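Local atomic coordinates of arginyl-tRNA synthetase, putative (Plasmodium falciparum, PDB entry 5JLD), a protein that probably charges tRNA(Arg) with L-arginine at the expense of ATP, as a class I aminoacyl-tRNA synthetase. Residues A[80-84]-A[95-101]; A[141-147]-A[255-259]; A[309-313]-A[354-359]; A[405-409]-A[440-445]. One frame throughout, in Å; residues are numbered along the deposited sequence. Where two conformers were deposited one is given.

Contact 1: residues A[80-84]-A[95-101]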
loop_
_atom_site.group_PDB
_atom_site.type_symbol
_atom_site.label_atom_id
_atom_site.label_comp_id
_atom_site.label_asym_id
_atom_site.label_seq_id
_atom_site.Cartn_x
_atom_site.Cartn_y
_atom_site.Cartn_z
ATOM N N THR A 80 -30.406 -14.234 -10.754
ATOM C CA THR A 80 -30.484 -13.759 -12.127
ATOM C C THR A 80 -29.191 -13.069 -12.549
ATOM O O THR A 80 -28.953 -12.889 -13.737
ATOM C CB THR A 80 -31.660 -12.784 -12.344
ATOM O OG1 THR A 80 -31.497 -11.632 -11.510
ATOM C CG2 THR A 80 -32.989 -13.462 -12.021
ATOM N N ILE A 81 -28.348 -12.688 -11.589
ATOM C CA ILE A 81 -27.094 -12.014 -11.944
ATOM C C ILE A 81 -26.046 -12.992 -12.464
ATOM O O ILE A 81 -25.024 -12.593 -13.023
ATOM C CB ILE A 81 -26.513 -11.236 -10.759
ATOM C CG1 ILE A 81 -26.044 -12.191 -9.664
ATOM C CG2 ILE A 81 -27.554 -10.256 -10.218
ATOM C CD1 ILE A 81 -25.221 -11.509 -8.607
ATOM N N PHE A 82 -26.302 -14.278 -12.270
ATOM C CA PHE A 82 -25.466 -15.320 -12.843
ATOM C C PHE A 82 -25.974 -15.675 -14.234
ATOM O O PHE A 82 -27.089 -16.175 -14.379
ATOM C CB PHE A 82 -25.461 -16.566 -11.958
ATOM C CG PHE A 82 -24.798 -16.365 -10.641
ATOM C CD1 PHE A 82 -23.832 -15.385 -10.483
ATOM C CD2 PHE A 82 -25.142 -17.150 -9.552
ATOM C CE1 PHE A 82 -23.209 -15.186 -9.254
ATOM C CE2 PHE A 82 -24.531 -16.963 -8.321
ATOM C CZ PHE A 82 -23.557 -15.974 -8.173
ATOM N N GLU A 83 -25.170 -15.404 -15.253
ATOM C CA GLU A 83 -25.527 -15.810 -16.611
ATOM C C GLU A 83 -25.363 -17.313 -16.750
ATOM O O GLU A 83 -26.076 -17.973 -17.507
ATOM C CB GLU A 83 -24.662 -15.087 -17.639
ATOM C CG GLU A 83 -24.653 -15.724 -19.029
ATOM C CD GLU A 83 -23.522 -15.192 -19.879
ATOM O OE1 GLU A 83 -23.577 -13.996 -20.249
ATOM O OE2 GLU A 83 -22.572 -15.957 -20.161
ATOM N N GLU A 84 -24.415 -17.849 -15.996
ATOM C CA GLU A 84 -24.117 -19.266 -16.033
ATOM C C GLU A 84 -23.530 -19.713 -14.698
ATOM O O GLU A 84 -22.799 -18.969 -14.044
ATOM C CB GLU A 84 -23.157 -19.568 -17.184
ATOM C CG GLU A 84 -22.324 -20.818 -17.018
ATOM C CD GLU A 84 -21.342 -21.000 -18.159
ATOM O OE1 GLU A 84 -21.593 -20.429 -19.241
ATOM O OE2 GLU A 84 -20.310 -21.683 -17.969
ATOM N N VAL A 95 -19.042 -19.500 -11.993
ATOM C CA VAL A 95 -20.139 -18.630 -12.382
ATOM C C VAL A 95 -19.634 -17.522 -13.289
ATOM O O VAL A 95 -18.454 -17.108 -13.218
ATOM C CB VAL A 95 -20.847 -17.991 -11.165
ATOM C CG1 VAL A 95 -21.508 -19.048 -10.311
ATOM C CG2 VAL A 95 -19.854 -17.143 -10.335
ATOM N N LYS A 96 -20.547 -17.067 -14.145
ATOM C CA LYS A 96 -20.350 -15.905 -14.997
ATOM C C LYS A 96 -21.408 -14.886 -14.645
ATOM O O LYS A 96 -22.587 -15.226 -14.520
ATOM C CB LYS A 96 -20.462 -16.249 -16.485
ATOM C CG LYS A 96 -19.314 -17.045 -17.066
ATOM C CD LYS A 96 -19.497 -17.216 -18.579
ATOM C CE LYS A 96 -18.424 -18.108 -19.180
ATOM N NZ LYS A 96 -18.698 -18.447 -20.605
ATOM N N LEU A 97 -20.991 -13.633 -14.491
ATOM C CA LEU A 97 -21.941 -12.563 -14.269
ATOM C C LEU A 97 -22.670 -12.268 -15.571
ATOM O O LEU A 97 -22.067 -12.279 -16.638
ATOM C CB LEU A 97 -21.226 -11.317 -13.750
ATOM C CG LEU A 97 -20.445 -11.599 -12.473
ATOM C CD1 LEU A 97 -19.577 -10.420 -12.132
ATOM C CD2 LEU A 97 -21.442 -11.883 -11.360
ATOM N N SER A 98 -23.964 -12.000 -15.478
ATOM C CA SER A 98 -24.743 -11.623 -16.653
ATOM C C SER A 98 -24.328 -10.264 -17.217
ATOM O O SER A 98 -23.770 -9.410 -16.520
ATOM C CB SER A 98 -26.231 -11.586 -16.315
ATOM O OG SER A 98 -26.491 -10.481 -15.457
ATOM N N LYS A 99 -24.605 -10.098 -18.499
ATOM C CA LYS A 99 -24.423 -8.857 -19.229
ATOM C C LYS A 99 -25.194 -7.709 -18.550
ATOM O O LYS A 99 -24.700 -6.577 -18.424
ATOM C CB LYS A 99 -24.885 -9.086 -20.686
ATOM C CG LYS A 99 -25.180 -7.857 -21.522
ATOM C CD LYS A 99 -25.769 -8.272 -22.881
ATOM C CE LYS A 99 -25.958 -7.070 -23.794
ATOM N NZ LYS A 99 -26.941 -6.091 -23.245
ATOM N N ASP A 100 -26.401 -8.010 -18.078
ATOM C CA ASP A 100 -27.229 -6.971 -17.479
ATOM C C ASP A 100 -26.720 -6.558 -16.101
ATOM O O ASP A 100 -26.703 -5.365 -15.781
ATOM C CB ASP A 100 -28.689 -7.407 -17.381
ATOM C CG ASP A 100 -29.586 -6.289 -16.873
ATOM O OD1 ASP A 100 -29.863 -5.345 -17.647
ATOM O OD2 ASP A 100 -29.998 -6.345 -15.695
ATOM N N TYR A 101 -26.291 -7.521 -15.289
ATOM C CA TYR A 101 -25.699 -7.156 -14.009
ATOM C C TYR A 101 -24.493 -6.232 -14.200
ATOM O O TYR A 101 -24.341 -5.231 -13.488
ATOM C CB TYR A 101 -25.258 -8.375 -13.190
ATOM C CG TYR A 101 -24.540 -7.922 -11.912
ATOM C CD1 TYR A 101 -25.246 -7.363 -10.854
ATOM C CD2 TYR A 101 -23.151 -8.015 -11.797
ATOM C CE1 TYR A 101 -24.578 -6.919 -9.686
ATOM C CE2 TYR A 101 -22.491 -7.598 -10.657
ATOM C CZ TYR A 101 -23.199 -7.044 -9.607
ATOM O OH TYR A 101 -22.498 -6.629 -8.488
HETATM O O HOH W 1 -21.490 -12.898 -19.404
#
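Ile81 O is gripped by Ser98 N, just past the end of strand 93-97, at 2.7 Å with an N-H...O angle of 164°, and more weakly by the CA-H of Leu97, whose CA lies 3.3 Å from Ile81 O. This carbonyl stands at the open end of the antiparallel hairpin formed by strands 82-86 and 93-97, which is broken by a classic beta bulge: Glu83 and Glu84 both face Lys96. The evidence is the pair of backbone bonds on that residue. Glu83 N donates to Lys96 O at 2.7 Å, whereas Lys96 N reaches past it to Glu84 O at 2.9 Å. The extended side chain of Lys96 then passes both carboxylates, and its NZ makes a long salt bridge of 3.8 Å to Glu84 OE1.

The aromatic groups lie away from these charges. Val95 CG1 stands over the centre of one face of the Phe82 ring, 4.0 Å from its centroid and only 4° off the normal, a CH-pi contact; Leu97 CD2 comes to the edge of the same ring, and Ile17 of helix 10-25 also touches Phe82. Ile81 lies alongside Tyr101, pointing the same way, with Ile81 CG2 3.8 Å from Tyr101 CD1, while Tyr101 OH is bound by Glu8. Strand 93-97 of this N-terminal domain runs through Ser98 into helix 99-108. Ser98 is the N-cap: chi1 of 70° sets OG between its own backbone N and carbonyl carbon, where Ser98 OG accepts from Tyr101 N at 3.0 Å.

Contact 2: residues A[141-147]-A[255-259]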
loop_
_atom_site.group_PDB
_atom_site.type_symbol
_atom_site.label_atom_id
_atom_site.label_comp_id
_atom_site.label_asym_id
_atom_site.label_seq_id
_atom_site.Cartn_x
_atom_site.Cartn_y
_atom_site.Cartn_z
ATOM N N PRO A 141 13.971 7.556 8.094
ATOM C CA PRO A 141 15.404 7.824 7.969
ATOM C C PRO A 141 16.040 8.113 9.331
ATOM O O PRO A 141 15.323 8.301 10.330
ATOM C CB PRO A 141 15.450 9.064 7.079
ATOM C CG PRO A 141 14.193 9.787 7.417
ATOM C CD PRO A 141 13.153 8.701 7.655
ATOM N N ASN A 142 17.372 8.144 9.354
ATOM C CA ASN A 142 18.142 8.519 10.540
ATOM C C ASN A 142 18.870 9.830 10.316
ATOM O O ASN A 142 19.549 9.986 9.299
ATOM C CB ASN A 142 19.159 7.435 10.901
ATOM C CG ASN A 142 18.503 6.124 11.279
ATOM O OD1 ASN A 142 17.540 6.099 12.044
ATOM N ND2 ASN A 142 19.023 5.023 10.742
ATOM N N ILE A 143 18.731 10.758 11.268
ATOM C CA ILE A 143 19.457 12.023 11.251
ATOM C C ILE A 143 20.955 11.774 11.107
ATOM O O ILE A 143 21.492 10.823 11.680
ATOM C CB ILE A 143 19.195 12.856 12.545
ATOM C CG1 ILE A 143 17.692 13.061 12.771
ATOM C CG2 ILE A 143 19.975 14.186 12.531
ATOM C CD1 ILE A 143 16.960 13.903 11.691
ATOM N N ALA A 144 21.612 12.620 10.316
ATOM C CA ALA A 144 23.060 12.578 10.115
ATOM C C ALA A 144 23.510 11.286 9.443
ATOM O O ALA A 144 24.667 10.897 9.545
ATOM C CB ALA A 144 23.794 12.772 11.448
ATOM N N LYS A 145 22.586 10.633 8.749
ATOM C CA LYS A 145 22.914 9.476 7.930
ATOM C C LYS A 145 22.232 9.556 6.584
ATOM O O LYS A 145 21.172 10.162 6.448
ATOM C CB LYS A 145 22.512 8.173 8.607
ATOM C CG LYS A 145 23.326 7.831 9.813
ATOM C CD LYS A 145 23.018 6.418 10.238
ATOM C CE LYS A 145 23.997 5.966 11.300
ATOM N NZ LYS A 145 23.729 4.573 11.744
ATOM N N GLU A 146 22.829 8.926 5.582
ATOM C CA GLU A 146 22.238 9.004 4.260
ATOM C C GLU A 146 20.990 8.133 4.238
ATOM O O GLU A 146 20.952 7.041 4.823
ATOM C CB GLU A 146 23.219 8.594 3.165
ATOM C CG GLU A 146 24.021 9.758 2.613
ATOM C CD GLU A 146 23.204 10.979 2.299
ATOM O OE1 GLU A 146 22.013 10.848 1.886
ATOM O OE2 GLU A 146 23.712 12.114 2.546
ATOM N N MET A 147 19.956 8.652 3.593
ATOM C CA MET A 147 18.809 7.844 3.224
ATOM C C MET A 147 19.289 6.864 2.177
ATOM O O MET A 147 20.003 7.254 1.259
ATOM C CB MET A 147 17.668 8.702 2.677
ATOM C CG MET A 147 16.958 9.558 3.705
ATOM S SD MET A 147 15.397 10.220 3.078
ATOM C CE MET A 147 14.480 8.705 2.780
ATOM N N SER A 255 19.347 17.853 8.630
ATOM C CA SER A 255 19.035 16.544 8.027
ATOM C C SER A 255 17.603 16.499 7.511
ATOM O O SER A 255 17.333 15.973 6.427
ATOM C CB SER A 255 19.261 15.408 9.024
ATOM O OG SER A 255 20.610 14.980 9.004
ATOM N N LYS A 256 16.681 17.060 8.278
ATOM C CA LYS A 256 15.290 17.068 7.852
ATOM C C LYS A 256 15.103 17.902 6.585
ATOM O O LYS A 256 14.282 17.551 5.739
ATOM C CB LYS A 256 14.394 17.578 8.976
ATOM C CG LYS A 256 14.219 16.558 10.095
ATOM C CD LYS A 256 13.405 17.135 11.248
ATOM C CE LYS A 256 13.245 16.118 12.374
ATOM N NZ LYS A 256 12.336 16.623 13.418
ATOM N N LYS A 257 15.855 18.991 6.417
ATOM C CA LYS A 257 15.735 19.711 5.143
ATOM C C LYS A 257 16.193 18.807 3.994
ATOM O O LYS A 257 15.539 18.735 2.912
ATOM C CB LYS A 257 16.535 21.011 5.147
ATOM N N GLU A 258 17.295 18.092 4.238
ATOM C CA GLU A 258 17.802 17.189 3.193
ATOM C C GLU A 258 16.766 16.104 2.821
ATOM O O GLU A 258 16.489 15.859 1.642
ATOM C CB GLU A 258 19.114 16.540 3.635
ATOM C CG GLU A 258 20.102 16.330 2.501
ATOM C CD GLU A 258 20.644 17.645 1.959
ATOM O OE1 GLU A 258 21.009 18.524 2.772
ATOM O OE2 GLU A 258 20.701 17.807 0.722
ATOM N N PHE A 259 16.186 15.474 3.833
ATOM C CA PHE A 259 15.163 14.460 3.634
ATOM C C PHE A 259 13.958 15.050 2.885
ATOM O O PHE A 259 13.367 14.396 1.997
ATOM C CB PHE A 259 14.718 13.862 4.980
ATOM C CG PHE A 259 15.835 13.196 5.771
ATOM C CD1 PHE A 259 17.013 12.791 5.152
ATOM C CD2 PHE A 259 15.698 12.983 7.141
ATOM C CE1 PHE A 259 18.038 12.185 5.880
ATOM C CE2 PHE A 259 16.713 12.371 7.884
ATOM C CZ PHE A 259 17.886 11.970 7.250
#
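Phe259 holds CG beside its own backbone N (chi1 -60°), which swings the ring out from helix 242-265 into the loop 141-147. Met147 has a similar first torsion (chi1 -71°), which sets Met147 CG 3.5 Å from Phe259 CD1. Its extended second torsion carries SD along the ring, 4.4 Å from the Phe259 centroid, an oblique Met-aromatic contact.

Pro141 lies across one face, where its CB makes a CH-pi contact 3.8 Å from the Phe259 centroid. Against the opposite face rests the helix's own Ser255 O. At the edge come two loop carbonyls, with Asn142 O 3.3 Å from Phe259 CZ and Lys145 O 3.8 Å from Phe259 CE1. The Ile143 and Phe259 side chains cross at about a right angle, with Ile143 CD1 4.1 Å from Phe259 CE2, and Ile143 CG2 packs on Ser255.

Residues Asn142 to Lys145 form a type II beta turn. Ala144 N, inside the turn, donates to Ser255 OG at 2.9 Å and 161°, tying the turn to the helix. The loop joins strand 133-137 of the parallel sheet to helix 149-167, and the next residues read HVGH, the form taken here by the HIGH signature of class I synthetases.

The chemistry is complementary: the electron-rich oxygens of Asn142 and Lys145 meet the ring's C-H rim, Pro141 lies on one face, and the hydroxyl oxygen of Ser255 gives the buried turn amide its acceptor.

Contact 3: residues A[309-313]-A[354-359]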
loop_
_atom_site.group_PDB
_atom_site.type_symbol
_atom_site.label_atom_id
_atom_site.label_comp_id
_atom_site.label_asym_id
_atom_site.label_seq_id
_atom_site.Cartn_x
_atom_site.Cartn_y
_atom_site.Cartn_z
ATOM N N PHE A 309 8.245 -16.238 21.273
ATOM C CA PHE A 309 9.444 -15.775 20.570
ATOM C C PHE A 309 10.650 -15.910 21.472
ATOM O O PHE A 309 10.572 -15.598 22.665
ATOM C CB PHE A 309 9.274 -14.326 20.100
ATOM C CG PHE A 309 8.041 -14.105 19.266
ATOM C CD1 PHE A 309 8.059 -14.328 17.901
ATOM C CD2 PHE A 309 6.858 -13.681 19.857
ATOM C CE1 PHE A 309 6.915 -14.135 17.138
ATOM C CE2 PHE A 309 5.717 -13.483 19.100
ATOM C CZ PHE A 309 5.742 -13.712 17.742
ATOM N N LYS A 310 11.762 -16.392 20.918
ATOM C CA LYS A 310 12.944 -16.642 21.735
ATOM C C LYS A 310 13.587 -15.330 22.230
ATOM O O LYS A 310 13.896 -15.199 23.407
ATOM C CB LYS A 310 13.977 -17.470 20.969
ATOM N N VAL A 311 13.782 -14.370 21.327
ATOM C CA VAL A 311 14.458 -13.126 21.673
ATOM C C VAL A 311 13.559 -12.182 22.470
ATOM O O VAL A 311 12.502 -11.768 21.991
ATOM C CB VAL A 311 14.966 -12.394 20.415
ATOM C CG1 VAL A 311 15.634 -11.065 20.802
ATOM C CG2 VAL A 311 15.948 -13.282 19.649
ATOM N N PRO A 312 13.975 -11.847 23.699
ATOM C CA PRO A 312 13.213 -10.912 24.542
ATOM C C PRO A 312 13.301 -9.444 24.092
ATOM O O PRO A 312 14.239 -9.059 23.389
ATOM C CB PRO A 312 13.871 -11.082 25.914
ATOM C CG PRO A 312 15.276 -11.431 25.583
ATOM C CD PRO A 312 15.221 -12.283 24.356
ATOM N N LEU A 313 12.325 -8.636 24.493
ATOM C CA LEU A 313 12.464 -7.178 24.381
ATOM C C LEU A 313 13.257 -6.635 25.576
ATOM O O LEU A 313 12.952 -6.938 26.727
ATOM C CB LEU A 313 11.096 -6.497 24.294
ATOM C CG LEU A 313 10.196 -7.020 23.160
ATOM C CD1 LEU A 313 8.804 -6.365 23.199
ATOM C CD2 LEU A 313 10.849 -6.825 21.785
ATOM N N THR A 354 9.921 -10.369 13.166
ATOM C CA THR A 354 9.895 -11.015 14.468
ATOM C C THR A 354 9.860 -9.966 15.578
ATOM O O THR A 354 8.978 -10.000 16.465
ATOM C CB THR A 354 11.125 -11.938 14.638
ATOM O OG1 THR A 354 11.225 -12.803 13.499
ATOM C CG2 THR A 354 11.035 -12.755 15.910
ATOM N N HIS A 355 10.775 -9.002 15.475
ATOM C CA HIS A 355 10.843 -7.903 16.435
ATOM C C HIS A 355 9.457 -7.312 16.619
ATOM O O HIS A 355 8.935 -7.291 17.746
ATOM C CB HIS A 355 11.843 -6.848 15.961
ATOM C CG HIS A 355 11.813 -5.581 16.749
ATOM N ND1 HIS A 355 12.448 -5.441 17.967
ATOM C CD2 HIS A 355 11.222 -4.390 16.489
ATOM C CE1 HIS A 355 12.248 -4.217 18.419
ATOM N NE2 HIS A 355 11.516 -3.557 17.539
ATOM N N PHE A 356 8.800 -6.936 15.516
ATOM C CA PHE A 356 7.520 -6.242 15.693
ATOM C C PHE A 356 6.441 -7.217 16.156
ATOM O O PHE A 356 5.559 -6.847 16.953
ATOM C CB PHE A 356 7.100 -5.477 14.425
ATOM C CG PHE A 356 7.833 -4.178 14.267
ATOM C CD1 PHE A 356 7.480 -3.070 15.046
ATOM C CD2 PHE A 356 8.918 -4.074 13.407
ATOM C CE1 PHE A 356 8.177 -1.866 14.945
ATOM C CE2 PHE A 356 9.633 -2.873 13.299
ATOM C CZ PHE A 356 9.260 -1.765 14.067
ATOM N N GLU A 357 6.548 -8.471 15.733
ATOM C CA GLU A 357 5.591 -9.458 16.200
ATOM C C GLU A 357 5.769 -9.584 17.713
ATOM O O GLU A 357 4.779 -9.625 18.464
ATOM C CB GLU A 357 5.775 -10.803 15.477
ATOM C CG GLU A 357 5.185 -10.791 14.078
ATOM C CD GLU A 357 5.032 -12.175 13.473
ATOM O OE1 GLU A 357 6.001 -12.962 13.527
ATOM O OE2 GLU A 357 3.933 -12.473 12.950
ATOM N N THR A 358 7.023 -9.544 18.159
ATOM C CA THR A 358 7.277 -9.654 19.602
ATOM C C THR A 358 6.701 -8.430 20.317
ATOM O O THR A 358 6.240 -8.521 21.455
ATOM C CB THR A 358 8.771 -9.779 19.949
ATOM O OG1 THR A 358 9.370 -10.845 19.200
ATOM C CG2 THR A 358 8.944 -10.060 21.439
ATOM N N ILE A 359 6.697 -7.286 19.642
ATOM C CA ILE A 359 6.106 -6.116 20.273
ATOM C C ILE A 359 4.591 -6.298 20.351
ATOM O O ILE A 359 3.982 -6.002 21.394
ATOM C CB ILE A 359 6.483 -4.823 19.529
ATOM C CG1 ILE A 359 7.950 -4.481 19.835
ATOM C CG2 ILE A 359 5.571 -3.650 19.962
ATOM C CD1 ILE A 359 8.596 -3.580 18.825
#
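Phe309, in the loop, and Leu313, which opens strand 313-316, lay their side chains on Thr358. The Phe309 ring turns one face to the backbone of Thr358, whose CA lies over it, and Thr358 OG1 is 3.5 Å from Phe309 CG. Near the base of the ring Thr354 CG2 is 3.9 Å from Phe309 CD1; further out, Glu357 CB is 3.7 Å from Phe309 CZ. Both approach obliquely. The carboxylate plane of Glu357 is turned 57° from the ring. Leu313 takes the other branch of the threonine, with Leu313 CG 3.7 Å from Thr358 CG2, and its CD1 meets Ile359 CG1 at 3.9 Å.

One torsion distributes these roles. At chi1 -53° Thr358 has CG2 opposite its backbone N and OG1 beside that N, which presents the methyl to Leu313 and the hydroxyl to Phe309. The hydroxyl is held by its own helix: Thr358 OG1 donates to Thr354 O at 2.9 Å, from 52° out of the carbonyl plane, and Thr358 N binds the same oxygen. The polar group beside the ring therefore has an acceptor already, and van der Waals packing joins the segments.

Beyond them, Leu313 is backbone-bonded to Tyr304, His355 NE2 is bound to Asp328, and Ile359 touches Leu332 of helix 326-337. Helix 353-364 itself is the helix of a beta-alpha-beta crossover between the neighbouring parallel strands 343-349 and 374-380 of the class I Rossmann-type catalytic domain, and segment 309-313, between strands 301-304 and 313-316, covers one flank of it.

Contact 4: residues A[405-409]-A[440-445]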
loop_
_atom_site.group_PDB
_atom_site.type_symbol
_atom_site.label_atom_id
_atom_site.label_comp_id
_atom_site.label_asym_id
_atom_site.label_seq_id
_atom_site.Cartn_x
_atom_site.Cartn_y
_atom_site.Cartn_z
ATOM N N ILE A 405 17.756 9.507 -8.693
ATOM C CA ILE A 405 16.553 9.924 -9.390
ATOM C C ILE A 405 16.876 10.907 -10.524
ATOM O O ILE A 405 16.245 10.851 -11.562
ATOM C CB ILE A 405 15.520 10.548 -8.430
ATOM C CG1 ILE A 405 15.020 9.495 -7.438
ATOM C CG2 ILE A 405 14.338 11.104 -9.211
ATOM C CD1 ILE A 405 14.010 10.026 -6.405
ATOM N N LYS A 406 17.858 11.791 -10.353
ATOM C CA LYS A 406 18.166 12.736 -11.432
ATOM C C LYS A 406 18.793 12.002 -12.624
ATOM O O LYS A 406 18.610 12.400 -13.782
ATOM C CB LYS A 406 19.084 13.870 -10.949
ATOM C CG LYS A 406 20.573 13.554 -10.935
ATOM C CD LYS A 406 21.410 14.828 -10.855
ATOM C CE LYS A 406 20.908 15.760 -9.759
ATOM N NZ LYS A 406 21.659 17.044 -9.735
ATOM N N GLU A 407 19.514 10.923 -12.332
ATOM C CA GLU A 407 20.045 10.046 -13.369
ATOM C C GLU A 407 18.908 9.393 -14.152
ATOM O O GLU A 407 18.917 9.376 -15.403
ATOM C CB GLU A 407 20.940 8.972 -12.758
ATOM C CG GLU A 407 21.299 7.860 -13.724
ATOM C CD GLU A 407 22.447 7.005 -13.227
ATOM O OE1 GLU A 407 22.711 7.004 -12.004
ATOM O OE2 GLU A 407 23.089 6.339 -14.067
ATOM N N GLY A 408 17.938 8.857 -13.406
ATOM C CA GLY A 408 16.729 8.343 -14.017
ATOM C C GLY A 408 16.057 9.386 -14.898
ATOM O O GLY A 408 15.655 9.102 -16.015
ATOM N N THR A 409 15.951 10.606 -14.391
ATOM C CA THR A 409 15.334 11.708 -15.114
ATOM C C THR A 409 16.047 11.936 -16.442
ATOM O O THR A 409 15.403 12.050 -17.484
ATOM C CB THR A 409 15.337 13.001 -14.258
ATOM O OG1 THR A 409 14.539 12.789 -13.091
ATOM C CG2 THR A 409 14.788 14.188 -15.029
ATOM N N SER A 440 9.888 14.912 -17.713
ATOM C CA SER A 440 10.861 13.832 -17.565
ATOM C C SER A 440 10.963 13.363 -16.113
ATOM O O SER A 440 10.968 12.164 -15.838
ATOM C CB SER A 440 12.238 14.277 -18.064
ATOM O OG SER A 440 12.178 14.729 -19.405
ATOM N N GLU A 441 11.061 14.314 -15.185
ATOM C CA GLU A 441 11.147 13.963 -13.773
ATOM C C GLU A 441 9.890 13.215 -13.333
ATOM O O GLU A 441 9.962 12.237 -12.586
ATOM C CB GLU A 441 11.343 15.208 -12.916
ATOM C CG GLU A 441 11.456 14.933 -11.423
ATOM C CD GLU A 441 11.988 16.141 -10.660
ATOM O OE1 GLU A 441 11.219 17.105 -10.443
ATOM O OE2 GLU A 441 13.190 16.135 -10.312
ATOM N N SER A 442 8.737 13.674 -13.811
ATOM C CA SER A 442 7.471 13.021 -13.497
ATOM C C SER A 442 7.489 11.577 -14.002
ATOM O O SER A 442 7.167 10.643 -13.260
ATOM C CB SER A 442 6.305 13.798 -14.106
ATOM O OG SER A 442 5.098 13.511 -13.427
ATOM N N LEU A 443 7.899 11.403 -15.257
ATOM C CA LEU A 443 8.004 10.077 -15.869
ATOM C C LEU A 443 8.917 9.144 -15.069
ATOM O O LEU A 443 8.543 8.011 -14.765
ATOM C CB LEU A 443 8.511 10.193 -17.312
ATOM C CG LEU A 443 7.589 10.915 -18.299
ATOM C CD1 LEU A 443 8.194 10.960 -19.703
ATOM C CD2 LEU A 443 6.194 10.279 -18.319
ATOM N N CYS A 444 10.111 9.631 -14.738
ATOM C CA CYS A 444 11.071 8.887 -13.929
ATOM C C CYS A 444 10.524 8.460 -12.574
ATOM O O CYS A 444 10.600 7.291 -12.194
ATOM C CB CYS A 444 12.329 9.728 -13.693
ATOM S SG CYS A 444 13.423 8.976 -12.464
ATOM N N VAL A 445 9.994 9.427 -11.838
ATOM C CA VAL A 445 9.449 9.173 -10.505
ATOM C C VAL A 445 8.338 8.129 -10.558
ATOM O O VAL A 445 8.334 7.145 -9.795
ATOM C CB VAL A 445 8.937 10.484 -9.880
ATOM C CG1 VAL A 445 8.136 10.209 -8.620
ATOM C CG2 VAL A 445 10.121 11.415 -9.594
#
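Cys444 leaves helix 436-453 toward helix 401-420, and its CB already lies 3.8 Å from Thr409 N and close to the Thr409 hydroxyl. Beyond CB, chi1 of 170° carries SG to the side opposite its own backbone N and onto the backbone of the other helix. There SG is 3.5 Å from Ile405 O and 3.6 Å from Thr409 N, with the carbonyl carbon of Gly408 equally near. The sulfur also meets Ile405 CG2 at 4.0 Å, and that methyl leads on to Val445. Gly408, with no side chain, lets the sulfur come up to the main chain.

The short helical segments stand 8.6 Å apart at an angle of 115°, so the meeting is a brief crossing and few residues carry it. Thr409 forms its other half: OG1 is 3.7 Å from Glu441 CA, while Thr409 CG2 lies near Ser440 CB; Ser440 OG is hydrogen-bonded to Ile436 O.

Thr409 OG1 donates to Ile405 O at 3.0 Å, and Thr409 N reaches that oxygen from the opposite face of the carbonyl plane. Leu443, on another side of the same helix, touches Ile477 and Ile480 of helix 476-492; the crossing lies beside that helix, probably near where the catalytic and anticodon-binding parts meet.

In chemical terms the contact surface is largely buried and uncharged: a polarisable sulfur and methyl groups meet there with a hydroxyl already bonded within its own helix.

The four contacts follow one another in series along the chain. Contact 1 lies in the N-terminal domain, on the antiparallel sheet, about 55 Å between centres from contact 2, on the opposite side of the chain's centre. The other three belong to the catalytic domain. Contacts 2 and 3 both adjoin the parallel sheet of its Rossmann-type fold, through the loop after strand 133-137 and through helix 353-364 after strand 343-349, with centres about 28 Å apart. Contact 4 is nearer to contact 2, about 21 Å between centres, and about 40 Å from the centre of contact 3. The contacts are separate, spread over the N-terminal and catalytic parts of an elongated, multidomain monomer.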